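Putative amino acid binding protein (Streptococcus mutans, PDB 4C0R) binds glutathione, here as its oxidized disulfide, and probably delivers it to the cystine ABC importer TcyBC for uptake into the cell. Local coordinates at residues Glu143-Gly155 with Ser166-Leu179. Residues are numbered along the deposited sequence; the frame is centred on the assembly and turned at random. Where two conformers were deposited one is given.
Sequences EDLAHQIRNVSDG and SAETIIKEQGLDNL. With CD (cadmium ion), chain G; CD (cadmium ion), chain I; GDS (oxidized glutathione disulfide), chain C.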
loop_
_atom_site.group_PDB
_atom_site.type_symbol
_atom_site.label_atom_id
_atom_site.label_comp_id
_atom_site.label_asym_id
_atom_site.label_seq_id
_atom_site.Cartn_x
_atom_site.Cartn_y
_atom_site.Cartn_z
ATOM N N GLU A 143 -5.883 8.552 -11.683
ATOM C CA GLU A 143 -4.675 9.305 -11.422
ATOM C C GLU A 143 -4.005 8.863 -10.123
ATOM O O GLU A 143 -4.637 8.241 -9.279
ATOM C CB GLU A 143 -4.939 10.780 -11.429
ATOM C CG GLU A 143 -5.473 11.228 -12.833
ATOM C CD GLU A 143 -4.797 10.442 -13.963
ATOM O OE1 GLU A 143 -3.541 10.534 -14.075
ATOM O OE2 GLU A 143 -5.486 9.713 -14.724
ATOM N N ASP A 144 -2.722 9.165 -10.007
ATOM C CA ASP A 144 -1.964 8.573 -8.916
ATOM C C ASP A 144 -2.118 9.335 -7.603
ATOM O O ASP A 144 -2.750 10.382 -7.545
ATOM C CB ASP A 144 -0.491 8.354 -9.288
ATOM C CG ASP A 144 0.238 9.619 -9.562
ATOM O OD1 ASP A 144 -0.023 10.683 -8.938
ATOM O OD2 ASP A 144 1.137 9.577 -10.446
ATOM N N LEU A 145 -1.622 8.734 -6.544
ATOM C CA LEU A 145 -1.867 9.237 -5.201
ATOM C C LEU A 145 -1.347 10.638 -5.022
ATOM O O LEU A 145 -2.017 11.479 -4.406
ATOM C CB LEU A 145 -1.227 8.281 -4.224
ATOM C CG LEU A 145 -1.304 8.709 -2.734
ATOM C CD1 LEU A 145 -2.740 8.794 -2.209
ATOM C CD2 LEU A 145 -0.404 7.799 -1.864
ATOM N N ALA A 146 -0.123 10.908 -5.460
ATOM C CA ALA A 146 0.414 12.260 -5.292
ATOM C C ALA A 146 -0.483 13.282 -6.010
ATOM O O ALA A 146 -0.669 14.372 -5.530
ATOM C CB ALA A 146 1.844 12.320 -5.808
ATOM N N HIS A 147 -1.000 12.904 -7.179
ATOM C CA HIS A 147 -1.873 13.753 -7.978
ATOM C C HIS A 147 -3.121 14.085 -7.127
ATOM O O HIS A 147 -3.601 15.208 -7.122
ATOM C CB HIS A 147 -2.268 13.004 -9.260
ATOM C CG HIS A 147 -3.025 13.827 -10.260
ATOM N ND1 HIS A 147 -2.405 14.693 -11.140
ATOM C CD2 HIS A 147 -4.358 13.925 -10.512
ATOM C CE1 HIS A 147 -3.318 15.275 -11.903
ATOM N NE2 HIS A 147 -4.513 14.834 -11.537
ATOM N N GLN A 148 -3.660 13.069 -6.458
ATOM C CA GLN A 148 -4.880 13.243 -5.704
ATOM C C GLN A 148 -4.605 14.095 -4.476
ATOM O O GLN A 148 -5.431 14.986 -4.131
ATOM C CB GLN A 148 -5.483 11.916 -5.294
ATOM C CG GLN A 148 -5.846 10.947 -6.458
ATOM C CD GLN A 148 -6.329 9.631 -5.892
ATOM O OE1 GLN A 148 -7.239 9.614 -5.123
ATOM N NE2 GLN A 148 -5.690 8.541 -6.263
ATOM N N ILE A 149 -3.463 13.879 -3.829
ATOM C CA ILE A 149 -3.101 14.676 -2.668
ATOM C C ILE A 149 -2.895 16.147 -3.047
ATOM O O ILE A 149 -3.430 17.064 -2.405
ATOM C CB ILE A 149 -1.913 14.071 -1.909
ATOM C CG1 ILE A 149 -2.356 12.756 -1.290
ATOM C CG2 ILE A 149 -1.360 15.043 -0.865
ATOM C CD1 ILE A 149 -1.261 12.003 -0.590
ATOM N N ARG A 150 -2.180 16.386 -4.138
ATOM C CA ARG A 150 -2.060 17.747 -4.656
ATOM C C ARG A 150 -3.429 18.371 -4.979
ATOM O O ARG A 150 -3.633 19.550 -4.753
ATOM C CB ARG A 150 -1.168 17.754 -5.886
ATOM C CG ARG A 150 -0.762 19.121 -6.348
ATOM C CD ARG A 150 0.197 19.006 -7.515
ATOM N NE ARG A 150 1.454 18.408 -7.106
ATOM C CZ ARG A 150 2.457 19.132 -6.637
ATOM N NH1 ARG A 150 2.341 20.450 -6.530
ATOM N NH2 ARG A 150 3.573 18.535 -6.284
ATOM N N ASN A 151 -4.371 17.599 -5.512
ATOM C CA ASN A 151 -5.722 18.112 -5.809
ATOM C C ASN A 151 -6.445 18.584 -4.538
ATOM O O ASN A 151 -7.253 19.517 -4.571
ATOM C CB ASN A 151 -6.603 17.057 -6.437
ATOM C CG ASN A 151 -6.371 16.910 -7.929
ATOM O OD1 ASN A 151 -5.747 17.766 -8.575
ATOM N ND2 ASN A 151 -6.879 15.826 -8.484
ATOM N N VAL A 152 -6.171 17.937 -3.416
ATOM C CA VAL A 152 -6.769 18.410 -2.155
ATOM C C VAL A 152 -6.099 19.753 -1.784
ATOM O O VAL A 152 -6.796 20.722 -1.419
ATOM C CB VAL A 152 -6.602 17.350 -1.008
ATOM C CG1 VAL A 152 -7.078 17.901 0.366
ATOM C CG2 VAL A 152 -7.371 16.100 -1.331
ATOM N N SER A 153 -4.783 19.826 -1.890
ATOM C CA SER A 153 -4.043 21.059 -1.607
ATOM C C SER A 153 -4.619 22.195 -2.456
ATOM O O SER A 153 -4.780 23.325 -1.982
ATOM C CB SER A 153 -2.561 20.855 -1.911
ATOM O OG SER A 153 -1.782 21.962 -1.541
ATOM N N ASP A 154 -4.952 21.905 -3.706
ATOM C CA ASP A 154 -5.434 22.938 -4.644
ATOM C C ASP A 154 -6.907 23.243 -4.512
ATOM O O ASP A 154 -7.435 24.089 -5.241
ATOM C CB ASP A 154 -5.177 22.490 -6.092
ATOM C CG ASP A 154 -3.724 22.477 -6.448
ATOM O OD1 ASP A 154 -2.922 23.172 -5.797
ATOM O OD2 ASP A 154 -3.356 21.746 -7.396
ATOM N N GLY A 155 -7.606 22.509 -3.646
ATOM C CA GLY A 155 -9.025 22.684 -3.469
ATOM C C GLY A 155 -9.966 22.029 -4.439
ATOM O O GLY A 155 -11.152 22.301 -4.439
ATOM N N SER A 166 2.731 6.982 3.210
ATOM C CA SER A 166 2.759 7.658 1.928
ATOM C C SER A 166 2.217 9.078 2.009
ATOM O O SER A 166 2.751 9.975 1.404
ATOM C CB SER A 166 1.996 6.898 0.844
ATOM O OG SER A 166 2.706 5.756 0.435
ATOM N N ALA A 167 1.135 9.264 2.773
ATOM C CA ALA A 167 0.574 10.613 2.890
ATOM C C ALA A 167 1.628 11.597 3.388
ATOM O O ALA A 167 1.804 12.678 2.824
ATOM C CB ALA A 167 -0.629 10.618 3.800
ATOM N N GLU A 168 2.276 11.240 4.478
ATOM C CA GLU A 168 3.266 12.106 5.110
ATOM C C GLU A 168 4.460 12.314 4.194
ATOM O O GLU A 168 4.974 13.433 4.045
ATOM C CB GLU A 168 3.655 11.581 6.489
ATOM C CG GLU A 168 2.508 11.679 7.490
ATOM C CD GLU A 168 2.921 11.411 8.901
ATOM O OE1 GLU A 168 3.816 10.577 9.142
ATOM O OE2 GLU A 168 2.294 12.040 9.773
ATOM N N THR A 169 4.888 11.238 3.553
ATOM C CA THR A 169 6.047 11.319 2.676
ATOM C C THR A 169 5.816 12.287 1.525
ATOM O O THR A 169 6.650 13.145 1.239
ATOM C CB THR A 169 6.410 9.920 2.111
ATOM O OG1 THR A 169 6.826 9.060 3.187
ATOM C CG2 THR A 169 7.456 10.033 1.047
ATOM N N ILE A 170 4.672 12.164 0.875
ATOM C CA ILE A 170 4.309 13.005 -0.274
ATOM C C ILE A 170 4.125 14.454 0.145
ATOM O O ILE A 170 4.626 15.338 -0.506
ATOM C CB ILE A 170 3.054 12.470 -0.950
ATOM C CG1 ILE A 170 3.375 11.187 -1.680
ATOM C CG2 ILE A 170 2.534 13.480 -1.955
ATOM C CD1 ILE A 170 2.142 10.380 -2.064
ATOM N N ILE A 171 3.413 14.699 1.250
ATOM C CA ILE A 171 3.209 16.060 1.698
ATOM C C ILE A 171 4.537 16.718 1.997
ATOM O O ILE A 171 4.715 17.898 1.717
ATOM C CB ILE A 171 2.327 16.092 2.965
ATOM C CG1 ILE A 171 0.868 15.754 2.592
ATOM C CG2 ILE A 171 2.490 17.430 3.706
ATOM C CD1 ILE A 171 0.043 15.404 3.807
ATOM N N LYS A 172 5.482 15.979 2.569
ATOM C CA LYS A 172 6.797 16.549 2.923
ATOM C C LYS A 172 7.629 16.798 1.674
ATOM O O LYS A 172 8.123 17.904 1.440
ATOM C CB LYS A 172 7.532 15.593 3.861
ATOM C CG LYS A 172 8.988 15.990 4.128
ATOM C CD LYS A 172 9.637 15.094 5.162
ATOM N N GLU A 173 7.787 15.765 0.864
ATOM C CA GLU A 173 8.633 15.821 -0.331
ATOM C C GLU A 173 8.123 16.786 -1.399
ATOM O O GLU A 173 8.931 17.387 -2.122
ATOM C CB GLU A 173 8.816 14.410 -0.916
ATOM C CG GLU A 173 9.626 13.530 -0.002
ATOM C CD GLU A 173 9.929 12.137 -0.542
ATOM O OE1 GLU A 173 9.511 11.802 -1.654
ATOM O OE2 GLU A 173 10.599 11.375 0.205
ATOM N N GLN A 174 6.795 16.936 -1.527
ATOM C CA GLN A 174 6.210 17.858 -2.517
ATOM C C GLN A 174 5.907 19.239 -1.933
ATOM O O GLN A 174 5.370 20.115 -2.633
ATOM C CB GLN A 174 4.938 17.298 -3.125
ATOM C CG GLN A 174 5.109 15.944 -3.819
ATOM C CD GLN A 174 6.094 15.999 -4.934
ATOM O OE1 GLN A 174 5.993 16.858 -5.823
ATOM N NE2 GLN A 174 7.080 15.086 -4.915
ATOM N N GLY A 175 6.242 19.441 -0.670
ATOM C CA GLY A 175 6.127 20.756 -0.056
ATOM C C GLY A 175 4.692 21.271 -0.001
ATOM O O GLY A 175 4.448 22.463 -0.143
ATOM N N LEU A 176 3.751 20.362 0.225
ATOM C CA LEU A 176 2.342 20.717 0.320
ATOM C C LEU A 176 2.011 21.205 1.726
ATOM O O LEU A 176 1.312 20.516 2.510
ATOM C CB LEU A 176 1.506 19.521 -0.064
ATOM C CG LEU A 176 1.893 18.943 -1.440
ATOM C CD1 LEU A 176 1.046 17.752 -1.753
ATOM C CD2 LEU A 176 1.767 19.982 -2.555
ATOM N N ASP A 177 2.488 22.421 2.040
ATOM C CA ASP A 177 2.498 22.911 3.410
ATOM C C ASP A 177 1.151 23.409 3.887
ATOM O O ASP A 177 1.019 23.836 5.023
ATOM C CB ASP A 177 3.496 24.071 3.568
ATOM C CG ASP A 177 3.519 24.986 2.387
ATOM O OD1 ASP A 177 2.492 25.647 2.074
ATOM O OD2 ASP A 177 4.608 25.103 1.770
ATOM N N ASN A 178 0.147 23.344 3.040
ATOM C CA ASN A 178 -1.183 23.726 3.492
ATOM C C ASN A 178 -2.029 22.511 3.869
ATOM O O ASN A 178 -3.230 22.644 4.074
ATOM C CB ASN A 178 -1.882 24.530 2.421
ATOM C CG ASN A 178 -2.343 23.688 1.284
ATOM O OD1 ASN A 178 -1.631 22.762 0.838
ATOM N ND2 ASN A 178 -3.539 23.956 0.821
ATOM N N LEU A 179 -1.404 21.328 3.898
ATOM C CA LEU A 179 -2.129 20.099 4.240
ATOM C C LEU A 179 -1.684 19.565 5.571
ATOM O O LEU A 179 -0.536 19.783 6.009
ATOM C CB LEU A 179 -1.911 18.995 3.180
ATOM C CG LEU A 179 -2.446 19.268 1.766
ATOM C CD1 LEU A 179 -2.149 18.096 0.837
ATOM C CD2 LEU A 179 -3.936 19.569 1.832
HETATM CD CD CD G . -0.132 14.851 -11.264
HETATM CD CD CD I . 1.807 11.670 -10.234
HETATM C CD1 GDS C . -4.684 3.410 -11.012
HETATM N N2 GDS C . -4.280 4.589 -10.236
HETATM C CA2 GDS C . -2.906 4.642 -9.891
HETATM C C2 GDS C . -1.933 5.201 -10.869
HETATM O O2 GDS C . -0.725 4.889 -10.815
HETATM C CB2 GDS C . -2.341 4.146 -8.616
HETATM S SG2 GDS C . -3.581 3.644 -7.442
HETATM N N3 GDS C . -2.443 6.110 -11.873
HETATM C CA3 GDS C . -1.547 6.615 -12.912
HETATM C C3 GDS C . -1.953 5.821 -14.151
HETATM O OE3 GDS C . -1.959 6.361 -15.301
HETATM O OE4 GDS C . -2.309 4.608 -14.081
HETATM N N4 GDS C . -3.526 3.871 -4.206
HETATM C CA4 GDS C . -3.956 5.248 -4.157
HETATM C C4 GDS C . -5.419 5.325 -3.892
HETATM O OE5 GDS C . -6.045 4.364 -3.349
HETATM O OE6 GDS C . -5.991 6.415 -4.175
HETATM C C5 GDS C . -2.164 3.593 -4.537
HETATM O O5 GDS C . -1.378 4.519 -4.731
HETATM C CA5 GDS C . -1.871 2.169 -4.692
HETATM N N5 GDS C . -2.500 1.245 -3.842
HETATM C CB5 GDS C . -1.625 1.753 -6.105
HETATM S SG5 GDS C . -3.210 1.700 -6.986
HETATM C CA6 GDS C . -4.488 -0.151 0.209
HETATM C C6 GDS C . -4.984 -1.442 -0.421
HETATM O OE7 GDS C . -5.962 -1.389 -1.215
HETATM O OE8 GDS C . -4.424 -2.537 -0.173
HETATM N N6 GDS C . -3.514 -0.516 1.254
HETATM C CB6 GDS C . -3.902 0.758 -0.810
HETATM C CG6 GDS C . -2.992 -0.053 -1.760
HETATM C CD6 GDS C . -2.152 0.950 -2.523
HETATM O O6 GDS C . -1.147 1.527 -2.083
HETATM O O HOH W 1 1.305 13.934 -9.336
HETATM O O HOH W 2 -0.440 16.793 -10.190
HETATM O O HOH W 3 3.780 11.860 -11.704
HETATM O O HOH W 4 3.409 10.678 -8.410
#
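Ile149 sits at the heart of a helix-helix contact in one lobe of a family 3 solute-binding protein, where segments 145-153 and 166-173, the latter part of helix 164-173 and joined to the former through strand 160-163, pack at a crossing angle of -66° and illustrate how one helix can face a ligand with its first turn and pack on its neighbour with Leu145 and Ile149. The two branches of Ile149 divide the work: CD1 reaches Ile170 CD1, while CG2, anti to the backbone N, lies 3.6 Å from Leu179 CD1 and also meets Leu176 CD1. Nearer the ligand, Leu145 CD2 touches both Ile170 CD1 and Ser166 CB, and Ala146 CB rests against Ile170 CG2. Ala167 and Leu179 carry the core on to strand 81-96.

At the helix start the polar groups turn to bound partners. Asp144 caps the helix by accepting from His147 N through OD1, yet both its carboxylate oxygens also bind a cadmium ion, OD2 at 2.2 Å; His147 ND1 holds a second cadmium ion. Gln148 NE2 donates to OE6 of the glutathione disulfide over 3.0 Å, and its OE1 is engaged by Lys160.

At the far end Ser153 and Asn178 exchange two hydrogen bonds. Ser153 OG donates to Asn178 OD1 at 2.5 Å, and Asn178 ND2 returns a bond to Ser153 O, 3.1 Å away, in the carbonyl plane and on a lone pair.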